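Local coordinates for protein fructose-1,6-bisphosphatase/inositol-1-monophosphatase (Thermotoga maritima, PDB 2P3N) that hydrolyses inositol 1-phosphate and fructose 1,6-bisphosphate, among other phosphate esters, as a magnesium-dependent homotetrameric phosphatase, at residues Asp190-Ala203 with Ala226-Ile238. Sequence-based numbering, arbitrary orientation.
Sequences DFFVTWRINPWDIA and AFSKNFIFSNGLI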
ATOM      1  N   ASP A 190      20.949  10.237  -8.139  1.00 45.83           N
ATOM      2  CA  ASP A 190      21.763  11.435  -8.259  1.00 48.14           C
ATOM      3  C   ASP A 190      21.706  12.101  -9.620  1.00 47.88           C
ATOM      4  O   ASP A 190      21.841  13.317  -9.729  1.00 47.76           O
ATOM      5  CB  ASP A 190      23.195  11.093  -7.849  1.00 47.10           C
ATOM      6  CG  ASP A 190      23.278  10.642  -6.390  1.00 47.18           C
ATOM      7  OD1 ASP A 190      22.949  11.455  -5.495  1.00 47.37           O
ATOM      8  OD2 ASP A 190      23.654   9.477  -6.134  1.00 39.03           O
ATOM      9  N   PHE A 191      21.487  11.306 -10.659  1.00 50.49           N
ATOM     10  CA  PHE A 191      21.383  11.855 -12.000  1.00 53.87           C
ATOM     11  C   PHE A 191      20.765  10.850 -12.955  1.00 56.75           C
ATOM     12  O   PHE A 191      20.882   9.635 -12.761  1.00 58.75           O
ATOM     13  CB  PHE A 191      22.757  12.316 -12.503  1.00 50.14           C
ATOM     14  CG  PHE A 191      23.802  11.234 -12.511  1.00 43.14           C
ATOM     15  CD1 PHE A 191      23.804  10.252 -13.496  1.00 41.21           C
ATOM     16  CD2 PHE A 191      24.782  11.192 -11.523  1.00 40.45           C
ATOM     17  CE1 PHE A 191      24.770   9.236 -13.497  1.00 40.69           C
ATOM     18  CE2 PHE A 191      25.755  10.181 -11.510  1.00 40.27           C
ATOM     19  CZ  PHE A 191      25.749   9.202 -12.498  1.00 42.27           C
ATOM     20  N   PHE A 192      20.092  11.375 -13.977  1.00 57.01           N
ATOM     21  CA  PHE A 192      19.426  10.556 -14.984  1.00 56.11           C
ATOM     22  C   PHE A 192      19.695  11.149 -16.367  1.00 55.75           C
ATOM     23  O   PHE A 192      19.572  12.363 -16.571  1.00 52.55           O
ATOM     24  CB  PHE A 192      17.912  10.503 -14.688  1.00 53.96           C
ATOM     25  CG  PHE A 192      17.106   9.719 -15.703  1.00 49.39           C
ATOM     26  CD1 PHE A 192      17.453   8.414 -16.045  1.00 43.79           C
ATOM     27  CD2 PHE A 192      15.999  10.297 -16.323  1.00 47.30           C
ATOM     28  CE1 PHE A 192      16.707   7.698 -16.992  1.00 39.52           C
ATOM     29  CE2 PHE A 192      15.253   9.590 -17.265  1.00 42.00           C
ATOM     30  CZ  PHE A 192      15.607   8.291 -17.600  1.00 39.32           C
ATOM     31  N   VAL A 193      20.068  10.283 -17.308  1.00 57.14           N
ATOM     32  CA  VAL A 193      20.377  10.696 -18.674  1.00 57.42           C
ATOM     33  C   VAL A 193      19.609   9.890 -19.724  1.00 56.95           C
ATOM     34  O   VAL A 193      19.599   8.655 -19.683  1.00 56.29           O
ATOM     35  CB  VAL A 193      21.890  10.561 -18.940  1.00 57.79           C
ATOM     36  CG1 VAL A 193      22.660  11.485 -18.007  1.00 55.41           C
ATOM     37  CG2 VAL A 193      22.330   9.129 -18.714  1.00 62.08           C
ATOM     38  N   THR A 194      18.962  10.595 -20.656  1.00 58.98           N
ATOM     39  CA  THR A 194      18.184   9.956 -21.721  1.00 61.33           C
ATOM     40  C   THR A 194      18.693  10.333 -23.104  1.00 65.22           C
ATOM     41  O   THR A 194      19.454  11.289 -23.265  1.00 65.62           O
ATOM     42  CB  THR A 194      16.682  10.325 -21.677  1.00 58.75           C
ATOM     43  OG1 THR A 194      16.523  11.731 -21.893  1.00 61.66           O
ATOM     44  CG2 THR A 194      16.073   9.952 -20.350  1.00 61.06           C
ATOM     45  N   TRP A 195      18.227   9.593 -24.103  1.00 67.49           N
ATOM     46  CA  TRP A 195      18.656   9.791 -25.478  1.00 68.98           C
ATOM     47  C   TRP A 195      17.527   9.494 -26.457  1.00 70.83           C
ATOM     48  O   TRP A 195      16.930   8.422 -26.421  1.00 72.05           O
ATOM     49  CB  TRP A 195      19.829   8.854 -25.749  1.00 63.79           C
ATOM     50  CG  TRP A 195      20.763   9.313 -26.796  1.00 58.57           C
ATOM     51  CD1 TRP A 195      20.977  10.599 -27.199  1.00 58.81           C
ATOM     52  CD2 TRP A 195      21.715   8.505 -27.500  1.00 57.96           C
ATOM     53  NE1 TRP A 195      22.012  10.646 -28.106  1.00 60.09           N
ATOM     54  CE2 TRP A 195      22.484   9.376 -28.309  1.00 58.74           C
ATOM     55  CE3 TRP A 195      21.997   7.132 -27.523  1.00 58.38           C
ATOM     56  CZ2 TRP A 195      23.523   8.916 -29.133  1.00 59.45           C
ATOM     57  CZ3 TRP A 195      23.034   6.671 -28.346  1.00 59.29           C
ATOM     58  CH2 TRP A 195      23.782   7.565 -29.136  1.00 60.31           C
ATOM     59  N   ARG A 196      17.253  10.445 -27.341  1.00 71.11           N
ATOM     60  CA  ARG A 196      16.205  10.284 -28.343  1.00 67.77           C
ATOM     61  C   ARG A 196      14.862   9.992 -27.698  1.00 63.60           C
ATOM     62  O   ARG A 196      14.262   8.952 -27.954  1.00 63.21           O
ATOM     63  CB  ARG A 196      16.544   9.140 -29.303  1.00 76.76           C
ATOM     64  CG  ARG A 196      17.974   9.139 -29.812  1.00 85.97           C
ATOM     65  CD  ARG A 196      18.104   8.238 -31.026  1.00 91.49           C
ATOM     66  NE  ARG A 196      19.481   7.824 -31.264  1.00 95.91           N
ATOM     67  CZ  ARG A 196      20.169   7.026 -30.453  1.00100.68           C
ATOM     68  NH1 ARG A 196      19.612   6.555 -29.344  1.00104.24           N
ATOM     69  NH2 ARG A 196      21.411   6.686 -30.762  1.00105.32           N
ATOM     70  N   ILE A 197      14.392  10.915 -26.865  1.00 61.80           N
ATOM     71  CA  ILE A 197      13.112  10.758 -26.183  1.00 57.69           C
ATOM     72  C   ILE A 197      12.148  11.871 -26.614  1.00 57.64           C
ATOM     73  O   ILE A 197      12.579  12.939 -27.041  1.00 58.21           O
ATOM     74  CB  ILE A 197      13.300  10.815 -24.648  1.00 55.13           C
ATOM     75  CG1 ILE A 197      13.611  12.247 -24.199  1.00 51.69           C
ATOM     76  CG2 ILE A 197      14.433   9.892 -24.232  1.00 54.48           C
ATOM     77  CD1 ILE A 197      14.865  12.819 -24.780  1.00 47.26           C
ATOM     78  N   ASN A 198      10.845  11.627 -26.513  1.00 56.90           N
ATOM     79  CA  ASN A 198       9.882  12.652 -26.893  1.00 54.96           C
ATOM     80  C   ASN A 198       9.512  13.474 -25.670  1.00 52.34           C
ATOM     81  O   ASN A 198       9.792  13.079 -24.541  1.00 54.46           O
ATOM     82  CB  ASN A 198       8.634  12.021 -27.498  1.00 57.49           C
ATOM     83  CG  ASN A 198       8.956  11.098 -28.645  1.00 56.69           C
ATOM     84  OD1 ASN A 198       9.234   9.915 -28.444  1.00 55.83           O
ATOM     85  ND2 ASN A 198       8.939  11.634 -29.859  1.00 49.15           N
ATOM     86  N   PRO A 199       8.878  14.634 -25.876  1.00 49.14           N
ATOM     87  CA  PRO A 199       8.510  15.465 -24.731  1.00 45.09           C
ATOM     88  C   PRO A 199       7.562  14.854 -23.716  1.00 44.34           C
ATOM     89  O   PRO A 199       7.484  15.344 -22.593  1.00 44.75           O
ATOM     90  CB  PRO A 199       7.943  16.732 -25.383  1.00 41.44           C
ATOM     91  CG  PRO A 199       7.445  16.257 -26.690  1.00 45.16           C
ATOM     92  CD  PRO A 199       8.532  15.307 -27.136  1.00 47.52           C
ATOM     93  N   TRP A 200       6.838  13.796 -24.080  1.00 40.22           N
ATOM     94  CA  TRP A 200       5.911  13.199 -23.110  1.00 39.10           C
ATOM     95  C   TRP A 200       6.621  12.335 -22.082  1.00 41.07           C
ATOM     96  O   TRP A 200       6.040  11.981 -21.049  1.00 39.02           O
ATOM     97  CB  TRP A 200       4.807  12.386 -23.805  1.00 33.66           C
ATOM     98  CG  TRP A 200       5.263  11.419 -24.843  1.00 36.05           C
ATOM     99  CD1 TRP A 200       5.813  10.184 -24.645  1.00 39.13           C
ATOM    100  CD2 TRP A 200       5.169  11.595 -26.255  1.00 38.13           C
ATOM    101  NE1 TRP A 200       6.063   9.576 -25.851  1.00 40.85           N
ATOM    102  CE2 TRP A 200       5.677  10.422 -26.857  1.00 39.39           C
ATOM    103  CE3 TRP A 200       4.703  12.633 -27.073  1.00 36.30           C
ATOM    104  CZ2 TRP A 200       5.731  10.256 -28.239  1.00 42.18           C
ATOM    105  CZ3 TRP A 200       4.754  12.468 -28.445  1.00 42.39           C
ATOM    106  CH2 TRP A 200       5.266  11.285 -29.016  1.00 42.87           C
ATOM    107  N   ASP A 201       7.882  12.016 -22.377  1.00 44.53           N
ATOM    108  CA  ASP A 201       8.727  11.213 -21.506  1.00 47.93           C
ATOM    109  C   ASP A 201       9.443  12.104 -20.497  1.00 51.39           C
ATOM    110  O   ASP A 201       9.791  11.647 -19.410  1.00 56.18           O
ATOM    111  CB  ASP A 201       9.793  10.461 -22.321  1.00 48.63           C
ATOM    112  CG  ASP A 201       9.204   9.431 -23.261  1.00 54.31           C
ATOM    113  OD1 ASP A 201       8.523   8.491 -22.784  1.00 63.10           O
ATOM    114  OD2 ASP A 201       9.435   9.559 -24.484  1.00 51.83           O
ATOM    115  N   ILE A 202       9.653  13.374 -20.845  1.00 49.44           N
ATOM    116  CA  ILE A 202      10.383  14.273 -19.955  1.00 47.28           C
ATOM    117  C   ILE A 202       9.769  15.610 -19.529  1.00 46.56           C
ATOM    118  O   ILE A 202      10.338  16.296 -18.684  1.00 44.37           O
ATOM    119  CB  ILE A 202      11.799  14.561 -20.531  1.00 48.79           C
ATOM    120  CG1 ILE A 202      11.709  14.975 -22.004  1.00 52.24           C
ATOM    121  CG2 ILE A 202      12.664  13.328 -20.412  1.00 50.34           C
ATOM    122  CD1 ILE A 202      11.133  16.363 -22.233  1.00 58.12           C
ATOM    123  N   ALA A 203       8.621  15.983 -20.085  1.00 45.96           N
ATOM    124  CA  ALA A 203       7.997  17.263 -19.737  1.00 44.41           C
ATOM    125  C   ALA A 203       7.646  17.404 -18.256  1.00 46.16           C
ATOM    126  O   ALA A 203       7.782  18.487 -17.678  1.00 44.68           O
ATOM    127  CB  ALA A 203       6.744  17.489 -20.590  1.00 45.42           C
ATOM    128  N   ALA A 226      11.293  21.264 -22.678  1.00 49.91           N
ATOM    129  CA  ALA A 226      10.442  20.136 -23.063  1.00 51.03           C
ATOM    130  C   ALA A 226      10.708  19.574 -24.461  1.00 53.84           C
ATOM    131  O   ALA A 226      10.321  18.440 -24.770  1.00 52.87           O
ATOM    132  CB  ALA A 226       8.963  20.539 -22.940  1.00 42.88           C
ATOM    133  N   PHE A 227      11.394  20.350 -25.293  1.00 56.35           N
ATOM    134  CA  PHE A 227      11.645  19.931 -26.666  1.00 60.64           C
ATOM    135  C   PHE A 227      13.103  19.670 -27.040  1.00 61.68           C
ATOM    136  O   PHE A 227      13.502  19.846 -28.194  1.00 63.61           O
ATOM    137  CB  PHE A 227      11.006  20.969 -27.594  1.00 65.60           C
ATOM    138  CG  PHE A 227       9.560  21.250 -27.259  1.00 67.19           C
ATOM    139  CD1 PHE A 227       8.554  20.359 -27.638  1.00 67.18           C
ATOM    140  CD2 PHE A 227       9.213  22.349 -26.477  1.00 67.87           C
ATOM    141  CE1 PHE A 227       7.230  20.553 -27.238  1.00 62.65           C
ATOM    142  CE2 PHE A 227       7.889  22.552 -26.072  1.00 67.43           C
ATOM    143  CZ  PHE A 227       6.900  21.651 -26.452  1.00 64.80           C
ATOM    144  N   SER A 228      13.891  19.233 -26.063  1.00 60.72           N
ATOM    145  CA  SER A 228      15.296  18.922 -26.288  1.00 60.26           C
ATOM    146  C   SER A 228      15.384  17.429 -26.598  1.00 63.34           C
ATOM    147  O   SER A 228      14.540  16.651 -26.156  1.00 64.09           O
ATOM    148  CB  SER A 228      16.107  19.258 -25.041  1.00 51.89           C
ATOM    149  OG  SER A 228      15.777  20.555 -24.575  1.00 39.30           O
ATOM    150  N   LYS A 229      16.397  17.025 -27.357  1.00 65.05           N
ATOM    151  CA  LYS A 229      16.546  15.619 -27.725  1.00 63.29           C
ATOM    152  C   LYS A 229      17.318  14.766 -26.715  1.00 62.72           C
ATOM    153  O   LYS A 229      17.025  13.580 -26.544  1.00 63.78           O
ATOM    154  CB  LYS A 229      17.198  15.512 -29.111  1.00 68.47           C
ATOM    155  CG  LYS A 229      18.410  16.421 -29.322  1.00 72.47           C
ATOM    156  CD  LYS A 229      19.011  16.254 -30.715  1.00 74.09           C
ATOM    157  CE  LYS A 229      20.170  17.208 -30.927  1.00 76.72           C
ATOM    158  NZ  LYS A 229      20.810  17.013 -32.250  1.00 86.39           N
ATOM    159  N   ASN A 230      18.304  15.366 -26.054  1.00 59.84           N
ATOM    160  CA  ASN A 230      19.107  14.658 -25.060  1.00 55.42           C
ATOM    161  C   ASN A 230      18.803  15.273 -23.707  1.00 51.82           C
ATOM    162  O   ASN A 230      18.586  16.483 -23.611  1.00 51.40           O
ATOM    163  CB  ASN A 230      20.601  14.820 -25.342  1.00 63.94           C
ATOM    164  CG  ASN A 230      20.899  15.081 -26.799  1.00 68.56           C
ATOM    165  OD1 ASN A 230      20.478  14.321 -27.678  1.00 74.71           O
ATOM    166  ND2 ASN A 230      21.637  16.162 -27.068  1.00 63.28           N
ATOM    167  N   PHE A 231      18.814  14.453 -22.659  1.00 50.60           N
ATOM    168  CA  PHE A 231      18.509  14.949 -21.322  1.00 46.84           C
ATOM    169  C   PHE A 231      19.403  14.463 -20.203  1.00 45.74           C
ATOM    170  O   PHE A 231      19.709  13.275 -20.089  1.00 42.49           O
ATOM    171  CB  PHE A 231      17.055  14.629 -20.977  1.00 42.10           C
ATOM    172  CG  PHE A 231      16.077  15.614 -21.536  1.00 35.85           C
ATOM    173  CD1 PHE A 231      15.856  16.821 -20.897  1.00 34.13           C
ATOM    174  CD2 PHE A 231      15.401  15.349 -22.714  1.00 33.86           C
ATOM    175  CE1 PHE A 231      14.981  17.744 -21.419  1.00 35.54           C
ATOM    176  CE2 PHE A 231      14.526  16.271 -23.241  1.00 33.78           C
ATOM    177  CZ  PHE A 231      14.316  17.474 -22.590  1.00 31.36           C
ATOM    178  N   ILE A 232      19.810  15.412 -19.371  1.00 48.01           N
ATOM    179  CA  ILE A 232      20.655  15.121 -18.230  1.00 52.87           C
ATOM    180  C   ILE A 232      20.014  15.718 -16.987  1.00 53.27           C
ATOM    181  O   ILE A 232      19.964  16.943 -16.836  1.00 53.45           O
ATOM    182  CB  ILE A 232      22.079  15.725 -18.399  1.00 59.97           C
ATOM    183  CG1 ILE A 232      22.737  15.167 -19.669  1.00 62.70           C
ATOM    184  CG2 ILE A 232      22.940  15.402 -17.167  1.00 55.46           C
ATOM    185  CD1 ILE A 232      24.113  15.733 -19.960  1.00 67.63           C
ATOM    186  N   PHE A 233      19.502  14.849 -16.117  1.00 53.81           N
ATOM    187  CA  PHE A 233      18.883  15.279 -14.861  1.00 52.62           C
ATOM    188  C   PHE A 233      19.897  15.048 -13.746  1.00 50.86           C
ATOM    189  O   PHE A 233      20.522  13.983 -13.675  1.00 48.36           O
ATOM    190  CB  PHE A 233      17.613  14.473 -14.561  1.00 52.07           C
ATOM    191  CG  PHE A 233      16.541  14.598 -15.611  1.00 49.15           C
ATOM    192  CD1 PHE A 233      16.580  13.814 -16.760  1.00 44.91           C
ATOM    193  CD2 PHE A 233      15.489  15.495 -15.446  1.00 43.43           C
ATOM    194  CE1 PHE A 233      15.584  13.923 -17.724  1.00 42.92           C
ATOM    195  CE2 PHE A 233      14.489  15.612 -16.408  1.00 40.79           C
ATOM    196  CZ  PHE A 233      14.536  14.824 -17.548  1.00 40.53           C
ATOM    197  N   SER A 234      20.059  16.030 -12.867  1.00 47.58           N
ATOM    198  CA  SER A 234      21.028  15.882 -11.794  1.00 48.61           C
ATOM    199  C   SER A 234      20.705  16.754 -10.583  1.00 47.28           C
ATOM    200  O   SER A 234      19.860  17.643 -10.652  1.00 46.13           O
ATOM    201  CB  SER A 234      22.423  16.236 -12.329  1.00 49.69           C
ATOM    202  OG  SER A 234      23.452  15.524 -11.660  1.00 54.89           O
ATOM    203  N   ASN A 235      21.379  16.484  -9.469  1.00 47.86           N
ATOM    204  CA  ASN A 235      21.198  17.267  -8.252  1.00 50.01           C
ATOM    205  C   ASN A 235      21.888  18.624  -8.389  1.00 50.76           C
ATOM    206  O   ASN A 235      21.847  19.445  -7.469  1.00 49.65           O
ATOM    207  CB  ASN A 235      21.781  16.531  -7.041  1.00 52.24           C
ATOM    208  CG  ASN A 235      23.173  15.985  -7.301  1.00 57.09           C
ATOM    209  OD1 ASN A 235      23.913  16.510  -8.135  1.00 62.15           O
ATOM    210  ND2 ASN A 235      23.545  14.933  -6.572  1.00 59.48           N
ATOM    211  N   GLY A 236      22.523  18.851  -9.539  1.00 52.18           N
ATOM    212  CA  GLY A 236      23.221  20.104  -9.766  1.00 51.25           C
ATOM    213  C   GLY A 236      24.533  20.171  -9.002  1.00 52.32           C
ATOM    214  O   GLY A 236      25.082  21.250  -8.811  1.00 52.15           O
ATOM    215  N   LEU A 237      25.031  19.019  -8.560  1.00 54.18           N
ATOM    216  CA  LEU A 237      26.290  18.942  -7.817  1.00 53.84           C
ATOM    217  C   LEU A 237      27.385  18.312  -8.669  1.00 57.25           C
ATOM    218  O   LEU A 237      28.476  18.871  -8.799  1.00 59.35           O
ATOM    219  CB  LEU A 237      26.113  18.120  -6.534  1.00 46.59           C
ATOM    220  CG  LEU A 237      25.574  18.841  -5.298  1.00 47.44           C
ATOM    221  CD1 LEU A 237      26.608  19.828  -4.822  1.00 46.69           C
ATOM    222  CD2 LEU A 237      24.266  19.552  -5.612  1.00 58.11           C
ATOM    223  N   ILE A 238      27.090  17.146  -9.245  1.00 54.60           N
ATOM    224  CA  ILE A 238      28.046  16.432 -10.091  1.00 51.85           C
ATOM    225  C   ILE A 238      27.625  16.497 -11.554  1.00 51.04           C
ATOM    226  O   ILE A 238      28.005  15.644 -12.364  1.00 48.62           O
ATOM    227  CB  ILE A 238      28.163  14.945  -9.684  1.00 53.20           C
ATOM    228  CG1 ILE A 238      26.889  14.182 -10.070  1.00 56.56           C
ATOM    229  CG2 ILE A 238      28.433  14.841  -8.206  1.00 57.43           C
ATOM    230  CD1 ILE A 238      25.598  14.773  -9.534  1.00 53.08           C
TER
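Strands 191-195 and 230-234 run antiparallel, with axes 4.4 Å apart at closest approach, Phe192 pairing with Phe233 and Thr194 with Phe231. They are neighbouring strands of the mixed five-stranded sheet of the inositol monophosphatase fold. Backbone hydrogen bonds join both pairs, among them Thr194 N to Phe231 O at 2.8 Å.

Phe192, Thr194, Phe231 and Phe233 share one face of the sheet, and helix 177-185 packs on both Phe192 and Phe233. Those two rings lie side by side, planes 26° apart, but slid so far that they barely overlap. Ile202, from the start of helix 199-211, comes down on the same face. Its CB sits 4.2 Å from the Phe231 ring centroid, a CH-pi contact over the centre of the face. An alanine in place of Phe231 would probably open a gap under Ile202, whose CB and CG1 would lose the ring face they rest on. Asp201, which by similarity binds the second magnesium, lies next to Ile202 in the same helical turn. On the other face, Val193 CG1 touches Ile232 CG2. With chi1 at 50°, Ile202 CG1 lies between its backbone N and carbonyl carbon and meets Phe231 CE2, while CG2, anti to the carbonyl carbon, meets Phe233 CZ at 3.7 Å.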